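Local coordinates for protein putative rRNA methyltransferase (Sorangium cellulosum, PDB 4RWZ) that probably methylates 16S ribosomal RNA and thereby confers aminoglycoside resistance, its activity depending on the 30S ribosomal subunit, at residues A25-V31 with A98-N104; V87-E92 with A124-L128; A113-P117 with A166-Y171. One frame throughout, in Å; residues are numbered along the deposited sequence.

In the fold
From strand 26-31, near the N terminus, the chain passes through helices 37-45 and 62-68 and strands 49-55 and 80-84 before strand 98-104 returns beside it and interaction 1 closes the loop at the middle of the sheet. Residues 87-92 lie inside that loop, yet their partner, 124-128, follows it, so interactions 1 and 2 cross; they also touch, Ala98 N lying 2.9 Å from Leu128 O in a probable hydrogen bond. Interaction 3 starts at 113-117, between the segments of interaction 2, and ends on helix 160-172, so these two cross as well. Leu114 joins all three, its methyls meeting Leu103 and Leu125, and the contacts tie central strands to the helices over one face.

Interaction 1: residues A25-V31 with A98-N104; sequences ARVLIDV and AHTLTLN
His99, Ile29 and Val31 bury the most surface where strand 26-31 runs parallel to 100-104, axes approaching to 4.7 Å at -24°. Leu28 pairs with Thr100, Ile29 with Leu101 and Asp30 with Thr102. Hydrogen bonds run Ile29 N to Thr100 O (2.9 Å), Thr102 N to Ile29 O (2.8 Å) and Val31 N to Thr102 O (2.9 Å). At His99, the corner before the strand, phi/psi turn to -77/-31, so His99 N and Thr100 N reach Val27 O (2.9 and 3.2 Å). The His99 ring (chi1 m) turns back, ND1 accepting from Val27 N at 3.0 Å, Arg26 CG over its face. Ile29 (m, t) places CD1 3.8 Å from Ala98 CB; Val31 CG2 meets Leu101 CD1 at 3.5 Å. On the other face, Thr102 OG1 donates to Asp30 OD1 (2.7 Å), and a water oxygen lies 2.8 Å from Asn104 N and Val31 O, 2.6 Å from Asp30 OD1. Strands 26-31 and 98-104 adjoin as first and fourth in order 3-2-1-4-5-7-6, the Rossmann-like fold of AdoMet-dependent methyltransferases.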
ATOM      1  N   ALA A  25      15.862  -5.034  -7.910  1.00 34.47           N
ATOM      2  CA  ALA A  25      16.260  -3.640  -7.938  1.00 40.54           C
ATOM      3  C   ALA A  25      15.257  -2.710  -7.243  1.00 39.60           C
ATOM      4  O   ALA A  25      15.631  -1.648  -6.752  1.00 38.22           O
ATOM      5  CB  ALA A  25      16.467  -3.199  -9.372  1.00 37.50           C
ATOM      6  N   ARG A  26      13.980  -3.089  -7.237  1.00 32.42           N
ATOM      7  CA  ARG A  26      12.924  -2.228  -6.691  1.00 28.78           C
ATOM      8  C   ARG A  26      11.960  -3.025  -5.847  1.00 30.45           C
ATOM      9  O   ARG A  26      11.877  -4.255  -5.977  1.00 25.04           O
ATOM     10  CB  ARG A  26      12.159  -1.538  -7.829  1.00 29.10           C
ATOM     11  CG  ARG A  26      13.002  -0.466  -8.580  1.00 39.18           C
ATOM     12  CD  ARG A  26      12.292   0.072  -9.809  1.00 39.28           C
ATOM     13  NE  ARG A  26      11.111   0.880  -9.511  1.00 44.37           N
ATOM     14  CZ  ARG A  26      11.141   2.159  -9.134  1.00 49.75           C
ATOM     15  NH1 ARG A  26      12.307   2.785  -8.997  1.00 54.42           N
ATOM     16  NH2 ARG A  26      10.009   2.815  -8.895  1.00 47.51           N
ATOM     17  N   VAL A  27      11.229  -2.309  -4.996  1.00 22.72           N
ATOM     18  CA  VAL A  27      10.188  -2.896  -4.168  1.00 21.16           C
ATOM     19  C   VAL A  27       8.913  -2.095  -4.299  1.00 23.64           C
ATOM     20  O   VAL A  27       8.921  -0.853  -4.254  1.00 22.90           O
ATOM     21  CB  VAL A  27      10.598  -2.891  -2.672  1.00 24.49           C
ATOM     22  CG1 VAL A  27       9.464  -3.471  -1.786  1.00 24.82           C
ATOM     23  CG2 VAL A  27      11.913  -3.650  -2.478  1.00 28.07           C
ATOM     24  N   LEU A  28       7.808  -2.808  -4.495  1.00 16.37           N
ATOM     25  CA  LEU A  28       6.485  -2.212  -4.533  1.00 16.97           C
ATOM     26  C   LEU A  28       5.700  -2.800  -3.377  1.00 21.52           C
ATOM     27  O   LEU A  28       5.797  -4.006  -3.121  1.00 21.92           O
ATOM     28  CB  LEU A  28       5.807  -2.588  -5.867  1.00 18.89           C
ATOM     29  CG  LEU A  28       4.306  -2.487  -5.986  1.00 24.71           C
ATOM     30  CD1 LEU A  28       3.823  -1.030  -5.967  1.00 23.84           C
ATOM     31  CD2 LEU A  28       3.856  -3.166  -7.330  1.00 31.13           C
ATOM     32  N   ILE A  29       5.001  -1.946  -2.621  1.00 15.01           N
ATOM     33  CA  ILE A  29       4.093  -2.459  -1.585  1.00 15.05           C
ATOM     34  C   ILE A  29       2.724  -1.926  -1.875  1.00 19.19           C
ATOM     35  O   ILE A  29       2.530  -0.715  -2.053  1.00 19.61           O
ATOM     36  CB  ILE A  29       4.554  -2.058  -0.176  1.00 16.43           C
ATOM     37  CG1 ILE A  29       5.991  -2.616   0.039  1.00 17.31           C
ATOM     38  CG2 ILE A  29       3.499  -2.548   0.893  1.00 18.65           C
ATOM     39  CD1 ILE A  29       6.597  -2.214   1.453  1.00 18.66           C
ATOM     40  N   ASP A  30       1.738  -2.820  -1.911  1.00 15.39           N
ATOM     41  CA  ASP A  30       0.364  -2.419  -2.205  1.00 15.06           C
ATOM     42  C   ASP A  30      -0.451  -2.622  -0.937  1.00 20.08           C
ATOM     43  O   ASP A  30      -0.639  -3.745  -0.535  1.00 18.18           O
ATOM     44  CB  ASP A  30      -0.189  -3.327  -3.332  1.00 16.42           C
ATOM     45  CG  ASP A  30      -1.639  -2.964  -3.748  1.00 19.11           C
ATOM     46  OD1 ASP A  30      -1.941  -1.740  -3.849  1.00 20.78           O
ATOM     47  OD2 ASP A  30      -2.499  -3.892  -4.049  1.00 19.46           O
ATOM     48  N   VAL A  31      -0.939  -1.544  -0.312  1.00 13.71           N
ATOM     49  CA  VAL A  31      -1.625  -1.674   0.992  1.00 14.03           C
ATOM     50  C   VAL A  31      -3.112  -1.775   0.756  1.00 14.83           C
ATOM     51  O   VAL A  31      -3.668  -0.996  -0.045  1.00 18.45           O
ATOM     52  CB  VAL A  31      -1.276  -0.428   1.852  1.00 20.38           C
ATOM     53  CG1 VAL A  31      -2.110  -0.381   3.114  1.00 19.65           C
ATOM     54  CG2 VAL A  31       0.159  -0.515   2.184  1.00 23.36           C
ATOM     55  N   ALA A  98       9.876   0.452   0.531  1.00 24.35           N
ATOM     56  CA  ALA A  98       9.176   0.600  -0.773  1.00 26.06           C
ATOM     57  C   ALA A  98       9.750   1.713  -1.618  1.00 24.09           C
ATOM     58  O   ALA A  98       9.914   2.824  -1.134  1.00 22.73           O
ATOM     59  CB  ALA A  98       7.633   0.832  -0.586  1.00 19.01           C
ATOM     60  N   HIS A  99      10.053   1.415  -2.885  1.00 22.32           N
ATOM     61  CA  HIS A  99      10.270   2.477  -3.880  1.00 24.24           C
ATOM     62  C   HIS A  99       8.929   3.043  -4.302  1.00 22.54           C
ATOM     63  O   HIS A  99       8.833   4.221  -4.627  1.00 22.62           O
ATOM     64  CB  HIS A  99      10.951   1.925  -5.141  1.00 25.20           C
ATOM     65  CG  HIS A  99      12.352   1.495  -4.912  1.00 28.39           C
ATOM     66  ND1 HIS A  99      12.679   0.269  -4.374  1.00 27.71           N
ATOM     67  CD2 HIS A  99      13.526   2.137  -5.143  1.00 30.31           C
ATOM     68  CE1 HIS A  99      13.995   0.171  -4.291  1.00 32.26           C
ATOM     69  NE2 HIS A  99      14.527   1.294  -4.739  1.00 29.15           N
ATOM     70  N   THR A 100       7.891   2.192  -4.273  1.00 21.70           N
ATOM     71  CA  THR A 100       6.519   2.593  -4.625  1.00 18.87           C
ATOM     72  C   THR A 100       5.533   1.974  -3.654  1.00 18.50           C
ATOM     73  O   THR A 100       5.576   0.745  -3.443  1.00 18.98           O
ATOM     74  CB  THR A 100       6.154   2.098  -6.051  1.00 25.74           C
ATOM     75  OG1 THR A 100       7.200   2.489  -6.963  1.00 25.13           O
ATOM     76  CG2 THR A 100       4.804   2.683  -6.491  1.00 24.63           C
ATOM     77  N   LEU A 101       4.637   2.790  -3.079  1.00 18.30           N
ATOM     78  CA  LEU A 101       3.594   2.273  -2.186  1.00 18.00           C
ATOM     79  C   LEU A 101       2.275   2.650  -2.827  1.00 23.08           C
ATOM     80  O   LEU A 101       2.007   3.832  -3.017  1.00 21.45           O
ATOM     81  CB  LEU A 101       3.685   2.973  -0.836  1.00 18.35           C
ATOM     82  CG  LEU A 101       2.584   2.694   0.198  1.00 22.77           C
ATOM     83  CD1 LEU A 101       2.693   1.309   0.581  1.00 28.70           C
ATOM     84  CD2 LEU A 101       2.893   3.658   1.408  1.00 32.21           C
ATOM     85  N   THR A 102       1.443   1.666  -3.149  1.00 21.05           N
ATOM     86  CA  THR A 102       0.181   1.943  -3.827  1.00 18.11           C
ATOM     87  C   THR A 102      -1.035   1.732  -2.906  1.00 16.75           C
ATOM     88  O   THR A 102      -1.047   0.835  -2.038  1.00 18.42           O
ATOM     89  CB  THR A 102       0.011   1.084  -5.108  1.00 18.45           C
ATOM     90  OG1 THR A 102       0.131  -0.314  -4.755  1.00 18.03           O
ATOM     91  CG2 THR A 102       1.093   1.479  -6.169  1.00 18.62           C
ATOM     92  N   LEU A 103      -2.030   2.622  -3.042  1.00 16.89           N
ATOM     93  CA  LEU A 103      -3.347   2.421  -2.373  1.00 16.57           C
ATOM     94  C   LEU A 103      -4.363   2.551  -3.479  1.00 16.31           C
ATOM     95  O   LEU A 103      -4.649   3.660  -3.940  1.00 19.83           O
ATOM     96  CB  LEU A 103      -3.613   3.491  -1.321  1.00 22.54           C
ATOM     97  CG  LEU A 103      -2.699   3.277  -0.098  1.00 31.61           C
ATOM     98  CD1 LEU A 103      -1.599   4.184  -0.278  1.00 32.06           C
ATOM     99  CD2 LEU A 103      -3.329   3.470   1.251  1.00 36.38           C
ATOM    100  N   ASN A 104      -4.892   1.419  -3.918  1.00 15.91           N
ATOM    101  CA  ASN A 104      -5.833   1.378  -5.051  1.00 19.97           C
ATOM    102  C   ASN A 104      -7.240   1.240  -4.531  1.00 19.33           C
ATOM    103  O   ASN A 104      -7.594   0.183  -4.029  1.00 22.02           O
ATOM    104  CB  ASN A 104      -5.544   0.154  -5.914  1.00 17.42           C
ATOM    105  CG  ASN A 104      -4.243   0.283  -6.651  1.00 26.88           C
ATOM    106  OD1 ASN A 104      -3.996   1.317  -7.239  1.00 25.54           O
ATOM    107  ND2 ASN A 104      -3.392  -0.742  -6.600  1.00 22.72           N
TER
HETATM  108  O   HOH W   1      -4.252  -1.081  -2.765  1.00 18.78           O
HETATM  109  O   HOH W   2      -4.727  -3.340  -5.284  1.00 19.82           O

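Interaction 2: residues V87-E92 with A124-L128; sequences VQALPE and ALRRL
In this Rossmann-like methyltransferase fold, the irregular chain after strand 80-84 runs alongside residues 124-128, around the C-terminal part of helix 119-127. Val87 comes first: its O rests 3.7 Å from Ala124 CB, while CG1 reaches Leu125 CD2 at 4.3 Å. The backbone then swings outward through Gln88 and Ala89 and returns at Leu90, extended at phi/psi -78/147, whose side chain (m, t) enters the hollow between Ala124 and Leu128. There Leu90 CD1 lies 3.7 Å from Leu128 CD1 and 4.0 Å from Ala124 O. Pro91 has its CA-to-CB bond directed away from the helix, its side chain touching Met1 and Ala85, and stays extended (-63/137). Glu92 follows at the start of a 3-10 turn, its CB 3.4 Å from Arg127 NH2. Beyond the apolar seam, Arg127 holds chi1 to chi3 all t, reaching across to the loop at the exposed margin. Its guanidinium meets the Leu90 carbonyl edge-on: Arg127 NH1 donates to Leu90 O at 3.1 Å, with an almost straight N-H...O angle of 173°.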
ATOM      1  N   VAL A  87      -3.414  -1.441   8.498  1.00 27.52           N
ATOM      2  CA  VAL A  87      -2.682  -0.184   8.378  1.00 29.40           C
ATOM      3  C   VAL A  87      -2.296   0.374   9.732  1.00 30.77           C
ATOM      4  O   VAL A  87      -1.254   1.014   9.850  1.00 38.43           O
ATOM      5  CB  VAL A  87      -3.517   0.862   7.616  1.00 38.47           C
ATOM      6  CG1 VAL A  87      -2.693   2.098   7.302  1.00 43.78           C
ATOM      7  CG2 VAL A  87      -4.045   0.262   6.341  1.00 40.84           C
ATOM      8  N   GLN A  88      -3.065   0.093  10.782  1.00 30.06           N
ATOM      9  CA  GLN A  88      -2.660   0.633  12.088  1.00 32.55           C
ATOM     10  C   GLN A  88      -1.523  -0.157  12.730  1.00 34.10           C
ATOM     11  O   GLN A  88      -0.956   0.277  13.720  1.00 34.72           O
ATOM     12  CB  GLN A  88      -3.822   0.743  13.050  1.00 44.92           C
ATOM     13  CG  GLN A  88      -3.942  -0.443  13.979  1.00 57.45           C
ATOM     14  CD  GLN A  88      -4.939  -0.206  15.094  1.00 67.90           C
ATOM     15  OE1 GLN A  88      -6.048   0.300  14.870  1.00 70.33           O
ATOM     16  NE2 GLN A  88      -4.526  -0.525  16.320  1.00 72.89           N
ATOM     17  N   ALA A  89      -1.167  -1.308  12.171  1.00 26.00           N
ATOM     18  CA  ALA A  89      -0.042  -2.069  12.726  1.00 26.38           C
ATOM     19  C   ALA A  89       0.715  -2.804  11.644  1.00 29.30           C
ATOM     20  O   ALA A  89       0.660  -4.038  11.529  1.00 28.53           O
ATOM     21  CB  ALA A  89      -0.527  -3.063  13.809  1.00 32.73           C
ATOM     22  N   LEU A  90       1.379  -2.059  10.776  1.00 23.94           N
ATOM     23  CA  LEU A  90       2.051  -2.709   9.645  1.00 22.58           C
ATOM     24  C   LEU A  90       3.345  -3.324  10.163  1.00 25.50           C
ATOM     25  O   LEU A  90       3.927  -2.776  11.115  1.00 29.80           O
ATOM     26  CB  LEU A  90       2.297  -1.666   8.545  1.00 23.79           C
ATOM     27  CG  LEU A  90       1.013  -1.179   7.843  1.00 23.91           C
ATOM     28  CD1 LEU A  90       1.265   0.192   7.146  1.00 22.81           C
ATOM     29  CD2 LEU A  90       0.471  -2.187   6.809  1.00 23.49           C
ATOM     30  N   PRO A  91       3.791  -4.450   9.603  1.00 26.35           N
ATOM     31  CA  PRO A  91       4.972  -5.120  10.167  1.00 25.97           C
ATOM     32  C   PRO A  91       6.228  -4.251  10.079  1.00 27.66           C
ATOM     33  O   PRO A  91       6.452  -3.576   9.072  1.00 28.52           O
ATOM     34  CB  PRO A  91       5.141  -6.386   9.287  1.00 32.10           C
ATOM     35  CG  PRO A  91       4.081  -6.345   8.259  1.00 28.00           C
ATOM     36  CD  PRO A  91       3.372  -5.026   8.309  1.00 25.34           C
ATOM     37  N   GLU A  92       7.019  -4.222  11.149  1.00 27.32           N
ATOM     38  CA  GLU A  92       8.263  -3.448  11.137  1.00 30.06           C
ATOM     39  C   GLU A  92       9.244  -3.952  10.094  1.00 30.00           C
ATOM     40  O   GLU A  92      10.078  -3.173   9.614  1.00 30.50           O
ATOM     41  CB  GLU A  92       8.910  -3.448  12.544  1.00 37.30           C
ATOM     42  CG  GLU A  92       9.280  -4.839  12.979  1.00 49.32           C
ATOM     43  CD  GLU A  92       9.829  -4.903  14.392  1.00 64.91           C
ATOM     44  OE1 GLU A  92       9.779  -3.871  15.111  1.00 69.21           O
ATOM     45  OE2 GLU A  92      10.308  -6.001  14.780  1.00 68.46           O
ATOM     46  N   ALA A 124       2.052   6.222   9.378  1.00 20.75           N
ATOM     47  CA  ALA A 124       2.222   4.775   9.252  1.00 20.45           C
ATOM     48  C   ALA A 124       2.651   4.406   7.814  1.00 22.20           C
ATOM     49  O   ALA A 124       3.480   3.493   7.606  1.00 20.27           O
ATOM     50  CB  ALA A 124       0.920   4.035   9.632  1.00 27.23           C
ATOM     51  N   LEU A 125       2.058   5.089   6.839  1.00 19.87           N
ATOM     52  CA  LEU A 125       2.396   4.824   5.408  1.00 19.56           C
ATOM     53  C   LEU A 125       3.809   5.312   5.073  1.00 21.04           C
ATOM     54  O   LEU A 125       4.579   4.622   4.384  1.00 22.28           O
ATOM     55  CB  LEU A 125       1.351   5.488   4.520  1.00 19.29           C
ATOM     56  CG  LEU A 125      -0.080   4.902   4.701  1.00 20.87           C
ATOM     57  CD1 LEU A 125      -1.009   5.794   3.878  1.00 20.72           C
ATOM     58  CD2 LEU A 125      -0.136   3.488   4.147  1.00 20.76           C
ATOM     59  N   ARG A 126       4.169   6.480   5.570  1.00 20.37           N
ATOM     60  CA  ARG A 126       5.504   7.028   5.319  1.00 20.79           C
ATOM     61  C   ARG A 126       6.585   6.096   5.874  1.00 20.98           C
ATOM     62  O   ARG A 126       7.675   5.975   5.326  1.00 21.20           O
ATOM     63  CB  ARG A 126       5.635   8.419   5.935  1.00 21.26           C
ATOM     64  CG  ARG A 126       7.070   9.002   5.894  1.00 21.78           C
ATOM     65  CD  ARG A 126       7.540   9.226   4.416  1.00 24.89           C
ATOM     66  NE  ARG A 126       8.877   9.844   4.392  1.00 22.23           N
ATOM     67  CZ  ARG A 126       9.999   9.134   4.522  1.00 24.57           C
ATOM     68  NH1 ARG A 126       9.929   7.820   4.722  1.00 23.63           N
ATOM     69  NH2 ARG A 126      11.179   9.712   4.466  1.00 25.36           N
ATOM     70  N   ARG A 127       6.273   5.402   6.960  1.00 20.99           N
ATOM     71  CA  ARG A 127       7.238   4.462   7.531  1.00 23.35           C
ATOM     72  C   ARG A 127       7.639   3.364   6.554  1.00 23.55           C
ATOM     73  O   ARG A 127       8.792   2.856   6.613  1.00 24.07           O
ATOM     74  CB  ARG A 127       6.650   3.863   8.827  1.00 24.39           C
ATOM     75  CG  ARG A 127       7.446   2.810   9.551  1.00 33.37           C
ATOM     76  CD  ARG A 127       6.554   2.449  10.782  1.00 38.09           C
ATOM     77  NE  ARG A 127       7.020   1.392  11.664  1.00 40.69           N
ATOM     78  CZ  ARG A 127       6.464   0.187  11.732  1.00 45.05           C
ATOM     79  NH1 ARG A 127       5.436  -0.120  10.949  1.00 40.20           N
ATOM     80  NH2 ARG A 127       6.935  -0.714  12.584  1.00 48.70           N
ATOM     81  N   LEU A 128       6.744   3.025   5.618  1.00 20.40           N
ATOM     82  CA  LEU A 128       7.038   1.930   4.694  1.00 19.97           C
ATOM     83  C   LEU A 128       7.871   2.319   3.467  1.00 22.24           C
ATOM     84  O   LEU A 128       8.314   1.446   2.719  1.00 23.30           O
ATOM     85  CB  LEU A 128       5.749   1.283   4.120  1.00 19.36           C
ATOM     86  CG  LEU A 128       4.861   0.548   5.121  1.00 36.14           C
ATOM     87  CD1 LEU A 128       3.754  -0.250   4.413  1.00 37.02           C
ATOM     88  CD2 LEU A 128       5.705  -0.344   5.935  1.00 35.68           C
TER

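Interaction 3: residues A113-P117 with A166-Y171; sequences ALVLP and ALRPAY
Residues 113-117, the C-terminal part of helix 108-115 and the turn after it, fit against one side of helix 160-172. The main bump is Pro117, preceded by a cis peptide bond, whose ring points at the helix and enters a shallow hollow lined by Leu167, Ala170 and Tyr171. Its CG sits 3.4 Å from Ala170 CB, a close approach that the small alanine permits; Pro117 CD lies 3.7 Å from Leu167 CD2, and Pro117 CB is 4.1 Å from Tyr171 CE1. In return, Leu167 (m, t) pushes CD2 against the turn, 3.3 Å from Val115 O and 3.9 Å from Leu114 O. Ala166 CB approaches Leu116 O at 4.0 Å. One turn along from Leu167, Tyr171 (chi1 -87°, chi2 66°) extends its ring past Pro117, so that OH comes 3.5 Å from Leu114 CB and donates to Leu114 O at 2.6 Å. Leu122 of helix 119-127 touches both Pro117 and Tyr171, placing the contact among three helices flanking the sheet. Mostly apolar, the contact also supplies a phenol donor, and Trp162 NE1 adds an indole one: two side chains thus donate to the carbonyls of Leu114 and Val115.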
ATOM      1  N   ALA A 113      -8.671   9.125   5.701  1.00 22.26           N
ATOM      2  CA  ALA A 113      -7.378   9.381   6.311  1.00 22.20           C
ATOM      3  C   ALA A 113      -6.459  10.063   5.285  1.00 21.99           C
ATOM      4  O   ALA A 113      -5.574  10.827   5.671  1.00 21.56           O
ATOM      5  CB  ALA A 113      -6.745   8.047   6.854  1.00 19.78           C
ATOM      6  N   LEU A 114      -6.617   9.775   3.977  1.00 21.82           N
ATOM      7  CA  LEU A 114      -5.703  10.387   2.981  1.00 19.29           C
ATOM      8  C   LEU A 114      -6.153  11.777   2.544  1.00 25.45           C
ATOM      9  O   LEU A 114      -5.328  12.626   2.070  1.00 22.52           O
ATOM     10  CB  LEU A 114      -5.585   9.488   1.695  1.00 18.78           C
ATOM     11  CG  LEU A 114      -4.979   8.100   1.982  1.00 20.37           C
ATOM     12  CD1 LEU A 114      -5.254   7.176   0.726  1.00 23.54           C
ATOM     13  CD2 LEU A 114      -3.491   8.207   2.184  1.00 23.24           C
ATOM     14  N   VAL A 115      -7.455  12.052   2.688  1.00 20.80           N
ATOM     15  CA  VAL A 115      -7.952  13.363   2.208  1.00 21.37           C
ATOM     16  C   VAL A 115      -8.279  14.362   3.309  1.00 26.16           C
ATOM     17  O   VAL A 115      -8.427  15.560   3.007  1.00 26.19           O
ATOM     18  CB  VAL A 115      -9.145  13.253   1.230  1.00 25.25           C
ATOM     19  CG1 VAL A 115      -8.754  12.357   0.022  1.00 22.66           C
ATOM     20  CG2 VAL A 115     -10.378  12.703   1.913  1.00 31.53           C
ATOM     21  N   LEU A 116      -8.450  13.904   4.558  1.00 24.40           N
ATOM     22  CA  LEU A 116      -8.728  14.868   5.635  1.00 24.17           C
ATOM     23  C   LEU A 116      -7.513  15.772   5.931  1.00 28.38           C
ATOM     24  O   LEU A 116      -7.650  17.015   5.972  1.00 31.95           O
ATOM     25  CB  LEU A 116      -9.297  14.189   6.900  1.00 28.66           C
ATOM     26  CG  LEU A 116     -10.706  13.605   6.613  1.00 39.65           C
ATOM     27  CD1 LEU A 116     -11.295  12.842   7.803  1.00 36.26           C
ATOM     28  CD2 LEU A 116     -11.653  14.691   6.100  1.00 38.01           C
ATOM     29  N   PRO A 117      -6.324  15.200   6.165  1.00 30.34           N
ATOM     30  CA  PRO A 117      -5.938  13.803   6.353  1.00 24.98           C
ATOM     31  C   PRO A 117      -5.785  13.518   7.823  1.00 21.30           C
ATOM     32  O   PRO A 117      -5.996  14.399   8.672  1.00 21.86           O
ATOM     33  CB  PRO A 117      -4.572  13.731   5.662  1.00 21.81           C
ATOM     34  CG  PRO A 117      -3.949  15.075   6.064  1.00 23.85           C
ATOM     35  CD  PRO A 117      -5.129  16.075   6.075  1.00 27.24           C
ATOM     36  N   ALA A 166      -5.052  22.158   3.475  1.00 33.69           N
ATOM     37  CA  ALA A 166      -5.202  20.959   4.269  1.00 31.60           C
ATOM     38  C   ALA A 166      -4.159  19.953   3.919  1.00 36.41           C
ATOM     39  O   ALA A 166      -3.545  19.368   4.795  1.00 33.74           O
ATOM     40  CB  ALA A 166      -6.585  20.321   4.077  1.00 34.18           C
ATOM     41  N   LEU A 167      -3.985  19.679   2.623  1.00 30.52           N
ATOM     42  CA  LEU A 167      -3.200  18.517   2.307  1.00 27.95           C
ATOM     43  C   LEU A 167      -1.712  18.747   2.231  1.00 27.69           C
ATOM     44  O   LEU A 167      -0.940  18.013   2.844  1.00 26.21           O
ATOM     45  CB  LEU A 167      -3.699  17.826   1.021  1.00 28.01           C
ATOM     46  CG  LEU A 167      -5.105  17.219   1.117  1.00 39.33           C
ATOM     47  CD1 LEU A 167      -5.330  16.227   0.002  1.00 42.59           C
ATOM     48  CD2 LEU A 167      -5.330  16.550   2.443  1.00 37.59           C
ATOM     49  N   ARG A 168      -1.268  19.746   1.457  1.00 29.25           N
ATOM     50  CA  ARG A 168       0.177  19.919   1.361  1.00 29.05           C
ATOM     51  C   ARG A 168       0.902  20.022   2.702  1.00 28.74           C
ATOM     52  O   ARG A 168       1.921  19.355   2.893  1.00 27.15           O
ATOM     53  CB  ARG A 168       0.581  21.099   0.436  1.00 31.02           C
ATOM     54  CG  ARG A 168       0.304  20.805  -1.005  1.00 31.88           C
ATOM     55  CD  ARG A 168       0.898  21.974  -1.911  1.00 33.64           C
ATOM     56  NE  ARG A 168       0.540  21.669  -3.278  1.00 44.48           N
ATOM     57  CZ  ARG A 168       1.223  20.780  -3.990  1.00 43.53           C
ATOM     58  NH1 ARG A 168       2.288  20.163  -3.426  1.00 36.96           N
ATOM     59  NH2 ARG A 168       0.853  20.501  -5.234  1.00 48.85           N
ATOM     60  N   PRO A 169       0.400  20.878   3.624  1.00 29.53           N
ATOM     61  CA  PRO A 169       1.148  21.016   4.874  1.00 28.75           C
ATOM     62  C   PRO A 169       1.095  19.754   5.728  1.00 26.80           C
ATOM     63  O   PRO A 169       2.113  19.400   6.344  1.00 25.97           O
ATOM     64  CB  PRO A 169       0.415  22.160   5.600  1.00 30.42           C
ATOM     65  CG  PRO A 169      -0.314  22.915   4.531  1.00 32.12           C
ATOM     66  CD  PRO A 169      -0.708  21.852   3.534  1.00 31.01           C
ATOM     67  N   ALA A 170      -0.052  19.080   5.732  1.00 26.19           N
ATOM     68  CA  ALA A 170      -0.239  17.887   6.550  1.00 25.23           C
ATOM     69  C   ALA A 170       0.619  16.742   5.994  1.00 23.08           C
ATOM     70  O   ALA A 170       1.216  15.949   6.746  1.00 21.87           O
ATOM     71  CB  ALA A 170      -1.679  17.493   6.557  1.00 24.49           C
ATOM     72  N   TYR A 171       0.656  16.598   4.679  1.00 23.36           N
ATOM     73  CA  TYR A 171       1.518  15.562   4.113  1.00 22.37           C
ATOM     74  C   TYR A 171       2.991  15.876   4.444  1.00 22.44           C
ATOM     75  O   TYR A 171       3.741  14.977   4.839  1.00 21.40           O
ATOM     76  CB  TYR A 171       1.299  15.419   2.580  1.00 23.00           C
ATOM     77  CG  TYR A 171       0.174  14.457   2.247  1.00 22.40           C
ATOM     78  CD1 TYR A 171      -1.144  14.750   2.581  1.00 22.74           C
ATOM     79  CD2 TYR A 171       0.431  13.233   1.600  1.00 21.64           C
ATOM     80  CE1 TYR A 171      -2.190  13.862   2.297  1.00 22.27           C
ATOM     81  CE2 TYR A 171      -0.589  12.352   1.291  1.00 21.90           C
ATOM     82  CZ  TYR A 171      -1.904  12.672   1.651  1.00 22.91           C
ATOM     83  OH  TYR A 171      -2.924  11.780   1.364  1.00 23.93           O
TER